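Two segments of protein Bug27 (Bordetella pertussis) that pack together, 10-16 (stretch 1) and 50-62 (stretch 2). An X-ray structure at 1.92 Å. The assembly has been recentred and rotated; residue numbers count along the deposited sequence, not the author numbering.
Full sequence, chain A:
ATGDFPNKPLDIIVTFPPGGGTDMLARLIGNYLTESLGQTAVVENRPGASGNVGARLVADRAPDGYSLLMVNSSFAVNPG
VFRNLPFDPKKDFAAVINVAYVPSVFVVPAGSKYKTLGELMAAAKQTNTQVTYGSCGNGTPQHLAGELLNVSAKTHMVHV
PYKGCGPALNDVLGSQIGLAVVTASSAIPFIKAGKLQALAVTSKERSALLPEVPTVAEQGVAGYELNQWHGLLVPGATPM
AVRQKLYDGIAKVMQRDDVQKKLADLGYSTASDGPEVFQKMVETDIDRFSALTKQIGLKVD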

ATOM      1  N   LEU A  10      -4.853 -22.191  -9.314  1.00 27.58           N
ATOM      2  CA  LEU A  10      -4.484 -20.809  -9.600  1.00 26.37           C
ATOM      3  C   LEU A  10      -3.068 -20.576  -9.067  1.00 24.10           C
ATOM      4  O   LEU A  10      -2.587 -21.276  -8.177  1.00 23.45           O
ATOM      5  CB  LEU A  10      -5.474 -19.815  -8.974  1.00 26.51           C
ATOM      6  CG  LEU A  10      -6.847 -19.489  -9.565  1.00 27.83           C
ATOM      7  CD1 LEU A  10      -7.559 -20.605 -10.278  1.00 32.80           C
ATOM      8  CD2 LEU A  10      -7.708 -18.885  -8.452  1.00 28.40           C
ATOM      9  N   ASP A  11      -2.387 -19.611  -9.657  1.00 22.17           N
ATOM     10  CA  ASP A  11      -1.040 -19.256  -9.244  1.00 21.47           C
ATOM     11  C   ASP A  11      -1.119 -17.767  -8.932  1.00 21.08           C
ATOM     12  O   ASP A  11      -1.338 -16.969  -9.815  1.00 19.73           O
ATOM     13  CB  ASP A  11      -0.091 -19.520 -10.405  1.00 21.77           C
ATOM     14  CG  ASP A  11       1.368 -19.254 -10.053  1.00 25.76           C
ATOM     15  OD1 ASP A  11       1.706 -19.195  -8.828  1.00 26.85           O
ATOM     16  OD2 ASP A  11       2.182 -19.135 -11.000  1.00 25.66           O
ATOM     17  N   ILE A  12      -1.023 -17.413  -7.658  1.00 20.48           N
ATOM     18  CA  ILE A  12      -1.183 -16.031  -7.233  1.00 18.88           C
ATOM     19  C   ILE A  12       0.231 -15.568  -6.908  1.00 18.26           C
ATOM     20  O   ILE A  12       0.882 -16.123  -6.010  1.00 18.18           O
ATOM     21  CB  ILE A  12      -2.101 -15.920  -5.990  1.00 19.49           C
ATOM     22  CG1 ILE A  12      -3.537 -16.366  -6.321  1.00 18.58           C
ATOM     23  CG2 ILE A  12      -2.112 -14.499  -5.403  1.00 18.97           C
ATOM     24  CD1 ILE A  12      -4.415 -16.451  -5.058  1.00 19.10           C
ATOM     25  N   ILE A  13       0.700 -14.571  -7.646  1.00 17.08           N
ATOM     26  CA  ILE A  13       2.092 -14.120  -7.504  1.00 17.50           C
ATOM     27  C   ILE A  13       2.063 -12.860  -6.682  1.00 16.74           C
ATOM     28  O   ILE A  13       1.414 -11.873  -7.054  1.00 16.87           O
ATOM     29  CB  ILE A  13       2.779 -13.862  -8.887  1.00 17.34           C
ATOM     30  CG1 ILE A  13       2.755 -15.108  -9.824  1.00 19.17           C
ATOM     31  CG2 ILE A  13       4.203 -13.312  -8.663  1.00 20.26           C
ATOM     32  CD1 ILE A  13       3.345 -16.353  -9.226  1.00 19.62           C
ATOM     33  N   VAL A  14       2.696 -12.911  -5.511  1.00 16.44           N
ATOM     34  CA  VAL A  14       2.684 -11.767  -4.605  1.00 16.87           C
ATOM     35  C   VAL A  14       3.922 -10.888  -4.844  1.00 16.91           C
ATOM     36  O   VAL A  14       5.024 -11.402  -4.880  1.00 16.48           O
ATOM     37  CB  VAL A  14       2.625 -12.212  -3.122  1.00 16.22           C
ATOM     38  CG1 VAL A  14       2.323 -11.016  -2.254  1.00 16.59           C
ATOM     39  CG2 VAL A  14       1.568 -13.298  -2.919  1.00 18.13           C
ATOM     40  N   THR A  15       3.708  -9.577  -4.960  1.00 17.01           N
ATOM     41  CA  THR A  15       4.746  -8.612  -5.365  1.00 17.39           C
ATOM     42  C   THR A  15       5.572  -8.169  -4.177  1.00 18.00           C
ATOM     43  O   THR A  15       6.553  -7.466  -4.336  1.00 17.43           O
ATOM     44  CB  THR A  15       4.111  -7.332  -5.966  1.00 18.24           C
ATOM     45  OG1 THR A  15       3.064  -6.861  -5.093  1.00 18.59           O
ATOM     46  CG2 THR A  15       3.573  -7.594  -7.387  1.00 15.30           C
ATOM     47  N   PHE A  16       5.178  -8.587  -2.983  1.00 18.45           N
ATOM     48  CA  PHE A  16       5.905  -8.212  -1.755  1.00 20.27           C
ATOM     49  C   PHE A  16       6.192  -9.429  -0.905  1.00 20.74           C
ATOM     50  O   PHE A  16       5.543 -10.473  -1.059  1.00 19.23           O
ATOM     51  CB  PHE A  16       5.166  -7.072  -1.008  1.00 20.48           C
ATOM     52  CG  PHE A  16       5.469  -5.716  -1.592  1.00 22.91           C
ATOM     53  CD1 PHE A  16       4.838  -5.293  -2.772  1.00 23.92           C
ATOM     54  CD2 PHE A  16       6.470  -4.917  -1.052  1.00 22.29           C
ATOM     55  CE1 PHE A  16       5.171  -4.077  -3.373  1.00 22.37           C
ATOM     56  CE2 PHE A  16       6.810  -3.705  -1.641  1.00 22.64           C
ATOM     57  CZ  PHE A  16       6.157  -3.284  -2.803  1.00 21.97           C
ATOM     58  N   SER A  50      10.859  -4.216  -6.248  1.00 17.99           N
ATOM     59  CA  SER A  50       9.592  -3.607  -5.794  1.00 17.83           C
ATOM     60  C   SER A  50       8.341  -4.223  -6.442  1.00 16.79           C
ATOM     61  O   SER A  50       7.331  -3.564  -6.587  1.00 17.48           O
ATOM     62  CB  SER A  50       9.630  -2.089  -6.013  1.00 17.49           C
ATOM     63  OG  SER A  50      10.783  -1.546  -5.375  1.00 19.05           O
ATOM     64  N   GLY A  51       8.425  -5.491  -6.819  1.00 16.12           N
ATOM     65  CA  GLY A  51       7.297  -6.192  -7.381  1.00 15.14           C
ATOM     66  C   GLY A  51       7.414  -6.326  -8.894  1.00 16.49           C
ATOM     67  O   GLY A  51       6.583  -6.980  -9.521  1.00 17.69           O
ATOM     68  N   ASN A  52       8.422  -5.713  -9.495  1.00 16.71           N
ATOM     69  CA  ASN A  52       8.533  -5.748 -10.979  1.00 17.16           C
ATOM     70  C   ASN A  52       8.807  -7.140 -11.515  1.00 17.82           C
ATOM     71  O   ASN A  52       8.379  -7.498 -12.634  1.00 17.58           O
ATOM     72  CB  ASN A  52       9.598  -4.754 -11.454  1.00 17.06           C
ATOM     73  CG  ASN A  52       9.176  -3.328 -11.279  1.00 17.43           C
ATOM     74  OD1 ASN A  52       7.990  -3.017 -11.181  1.00 16.93           O
ATOM     75  ND2 ASN A  52      10.143  -2.428 -11.285  1.00 17.88           N
ATOM     76  N   VAL A  53       9.495  -7.956 -10.712  1.00 18.13           N
ATOM     77  CA  VAL A  53       9.829  -9.307 -11.173  1.00 19.12           C
ATOM     78  C   VAL A  53       8.517 -10.069 -11.278  1.00 17.72           C
ATOM     79  O   VAL A  53       8.232 -10.677 -12.309  1.00 16.94           O
ATOM     80  CB  VAL A  53      10.860 -10.027 -10.265  1.00 19.29           C
ATOM     81  CG1 VAL A  53      10.973 -11.577 -10.558  1.00 19.90           C
ATOM     82  CG2 VAL A  53      12.252  -9.326 -10.360  1.00 19.77           C
ATOM     83  N   GLY A  54       7.727 -10.024 -10.212  1.00 16.99           N
ATOM     84  CA  GLY A  54       6.432 -10.707 -10.211  1.00 16.86           C
ATOM     85  C   GLY A  54       5.502 -10.163 -11.289  1.00 15.98           C
ATOM     86  O   GLY A  54       4.792 -10.933 -11.930  1.00 15.99           O
ATOM     87  N   ALA A  55       5.490  -8.837 -11.470  1.00 15.78           N
ATOM     88  CA  ALA A  55       4.640  -8.221 -12.478  1.00 15.83           C
ATOM     89  C   ALA A  55       5.026  -8.707 -13.888  1.00 17.40           C
ATOM     90  O   ALA A  55       4.167  -9.110 -14.663  1.00 17.05           O
ATOM     91  CB  ALA A  55       4.674  -6.650 -12.380  1.00 15.29           C
ATOM     92  N   ARG A  56       6.319  -8.718 -14.205  1.00 18.50           N
ATOM     93  CA  ARG A  56       6.739  -9.142 -15.547  1.00 19.80           C
ATOM     94  C   ARG A  56       6.344 -10.605 -15.787  1.00 19.38           C
ATOM     95  O   ARG A  56       5.916 -10.974 -16.870  1.00 18.81           O
ATOM     96  CB  ARG A  56       8.250  -8.982 -15.688  1.00 20.91           C
ATOM     97  CG  ARG A  56       8.736  -9.133 -17.144  1.00 26.40           C
ATOM     98  CD  ARG A  56      10.237  -9.304 -17.161  1.00 33.80           C
ATOM     99  NE  ARG A  56      10.858  -8.716 -18.357  1.00 41.87           N
ATOM    100  CZ  ARG A  56      12.160  -8.786 -18.627  1.00 41.62           C
ATOM    101  NH1 ARG A  56      12.976  -9.430 -17.793  1.00 46.78           N
ATOM    102  NH2 ARG A  56      12.647  -8.222 -19.738  1.00 48.36           N
ATOM    103  N   LEU A  57       6.471 -11.426 -14.752  1.00 18.90           N
ATOM    104  CA  LEU A  57       6.110 -12.818 -14.817  1.00 19.44           C
ATOM    105  C   LEU A  57       4.628 -12.962 -15.209  1.00 19.25           C
ATOM    106  O   LEU A  57       4.298 -13.653 -16.172  1.00 19.36           O
ATOM    107  CB  LEU A  57       6.377 -13.489 -13.465  1.00 19.87           C
ATOM    108  CG  LEU A  57       6.108 -14.990 -13.326  1.00 20.59           C
ATOM    109  CD1 LEU A  57       7.025 -15.762 -14.284  1.00 25.02           C
ATOM    110  CD2 LEU A  57       6.346 -15.470 -11.911  1.00 22.22           C
ATOM    111  N   VAL A  58       3.734 -12.323 -14.450  1.00 18.07           N
ATOM    112  CA  VAL A  58       2.324 -12.394 -14.783  1.00 17.39           C
ATOM    113  C   VAL A  58       1.974 -11.786 -16.141  1.00 17.42           C
ATOM    114  O   VAL A  58       1.121 -12.330 -16.820  1.00 17.93           O
ATOM    115  CB  VAL A  58       1.432 -11.821 -13.638  1.00 16.79           C
ATOM    116  CG1 VAL A  58      -0.067 -11.888 -13.989  1.00 17.18           C
ATOM    117  CG2 VAL A  58       1.692 -12.651 -12.368  1.00 14.66           C
ATOM    118  N   ALA A  59       2.565 -10.640 -16.502  1.00 17.91           N
ATOM    119  CA  ALA A  59       2.370 -10.014 -17.839  1.00 18.05           C
ATOM    120  C   ALA A  59       2.565 -11.025 -18.972  1.00 18.85           C
ATOM    121  O   ALA A  59       1.969 -10.885 -20.050  1.00 18.88           O
ATOM    122  CB  ALA A  59       3.324  -8.844 -18.019  1.00 17.78           C
ATOM    123  N   ASP A  60       3.430 -12.013 -18.738  1.00 18.89           N
ATOM    124  CA  ASP A  60       3.789 -12.983 -19.782  1.00 20.95           C
ATOM    125  C   ASP A  60       2.994 -14.269 -19.713  1.00 19.57           C
ATOM    126  O   ASP A  60       3.183 -15.154 -20.548  1.00 21.48           O
ATOM    127  CB  ASP A  60       5.290 -13.314 -19.657  1.00 21.76           C
ATOM    128  CG  ASP A  60       6.176 -12.230 -20.256  1.00 27.36           C
ATOM    129  OD1 ASP A  60       5.687 -11.352 -21.001  1.00 34.05           O
ATOM    130  OD2 ASP A  60       7.390 -12.266 -20.009  1.00 35.26           O
ATOM    131  N   ARG A  61       2.137 -14.416 -18.708  1.00 18.15           N
ATOM    132  CA  ARG A  61       1.277 -15.601 -18.609  1.00 17.55           C
ATOM    133  C   ARG A  61       0.028 -15.478 -19.484  1.00 18.45           C
ATOM    134  O   ARG A  61      -0.355 -14.356 -19.878  1.00 18.58           O
ATOM    135  CB  ARG A  61       0.821 -15.825 -17.151  1.00 17.35           C
ATOM    136  CG  ARG A  61       1.937 -16.212 -16.183  1.00 15.11           C
ATOM    137  CD  ARG A  61       2.363 -17.706 -16.313  1.00 19.43           C
ATOM    138  NE  ARG A  61       3.397 -18.011 -15.309  1.00 16.90           N
ATOM    139  CZ  ARG A  61       3.165 -18.345 -14.030  1.00 22.48           C
ATOM    140  NH1 ARG A  61       1.928 -18.478 -13.559  1.00 18.41           N
ATOM    141  NH2 ARG A  61       4.203 -18.602 -13.219  1.00 17.73           N
ATOM    142  N   ALA A  62      -0.589 -16.636 -19.771  1.00 18.34           N
ATOM    143  CA  ALA A  62      -1.808 -16.714 -20.548  1.00 18.37           C
ATOM    144  C   ALA A  62      -2.896 -15.885 -19.859  1.00 17.93           C
ATOM    145  O   ALA A  62      -2.953 -15.822 -18.633  1.00 18.58           O
ATOM    146  CB  ALA A  62      -2.277 -18.182 -20.703  1.00 19.03           C
TER

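Strand 10-14 lies against helix 52-59, with the two chain directions at 150° and the axes 8.3 Å apart at closest approach. The strand therefore starts near the C-terminal end of the helix and finishes near its N-terminal end. Its side chains alternate. Those of Asp11 and Ile13 point toward the second stretch, while those of Ile12 and Val14 point away and make no contact with it. Leu10 is out of reach.

Asp11 forms a salt bridge with Arg61, just past the helix. Both terminal guanidinium nitrogens, NH1 and NH2, approach the same carboxylate oxygen. Arg61 NH1 donates to Asp11 OD2 at 2.7 Å with a good angle of 158°. Arg61 NH2 donates to Asp11 OD2 at 3.0 Å, but the angle of 134° makes this bond weak. The oxygen sits near the guanidinium plane, at its edge.

Ile13 is the apolar centre of the contact and has the largest covered area, 76 Å². Ile13 CG1 packs 3.7 Å from Val58 CG2. Ile13 CD1 lies 4.1 Å from Leu57 CD2. Ile13 CG2 rests 3.8 Å from Gly54 CA. The bare backbone of Gly54 allows this close approach: an ideal CB there would be a tight 3.2 Å from Ile13 CG2.

Thr15 follows the strand and meets Gly51, the N-cap residue. Thr15 CA and Gly51 CA are 4.1 Å apart, and Thr15 O is 3.4 Å from Gly51 CA. An ideal CB on Gly51 would clash with Thr15 CB at 2.8 Å. The Gly51 backbone angles, 103/-6, call for glycine in any case. Thr15 OG1 is hydrogen-bonded elsewhere in the structure.

Phe16 ends the stretch. Its CA-to-CB bond points sideways, but the ring end comes nearer. Phe16 CE1 lies 3.9 Å from Ser50 O, which approaches the ring obliquely.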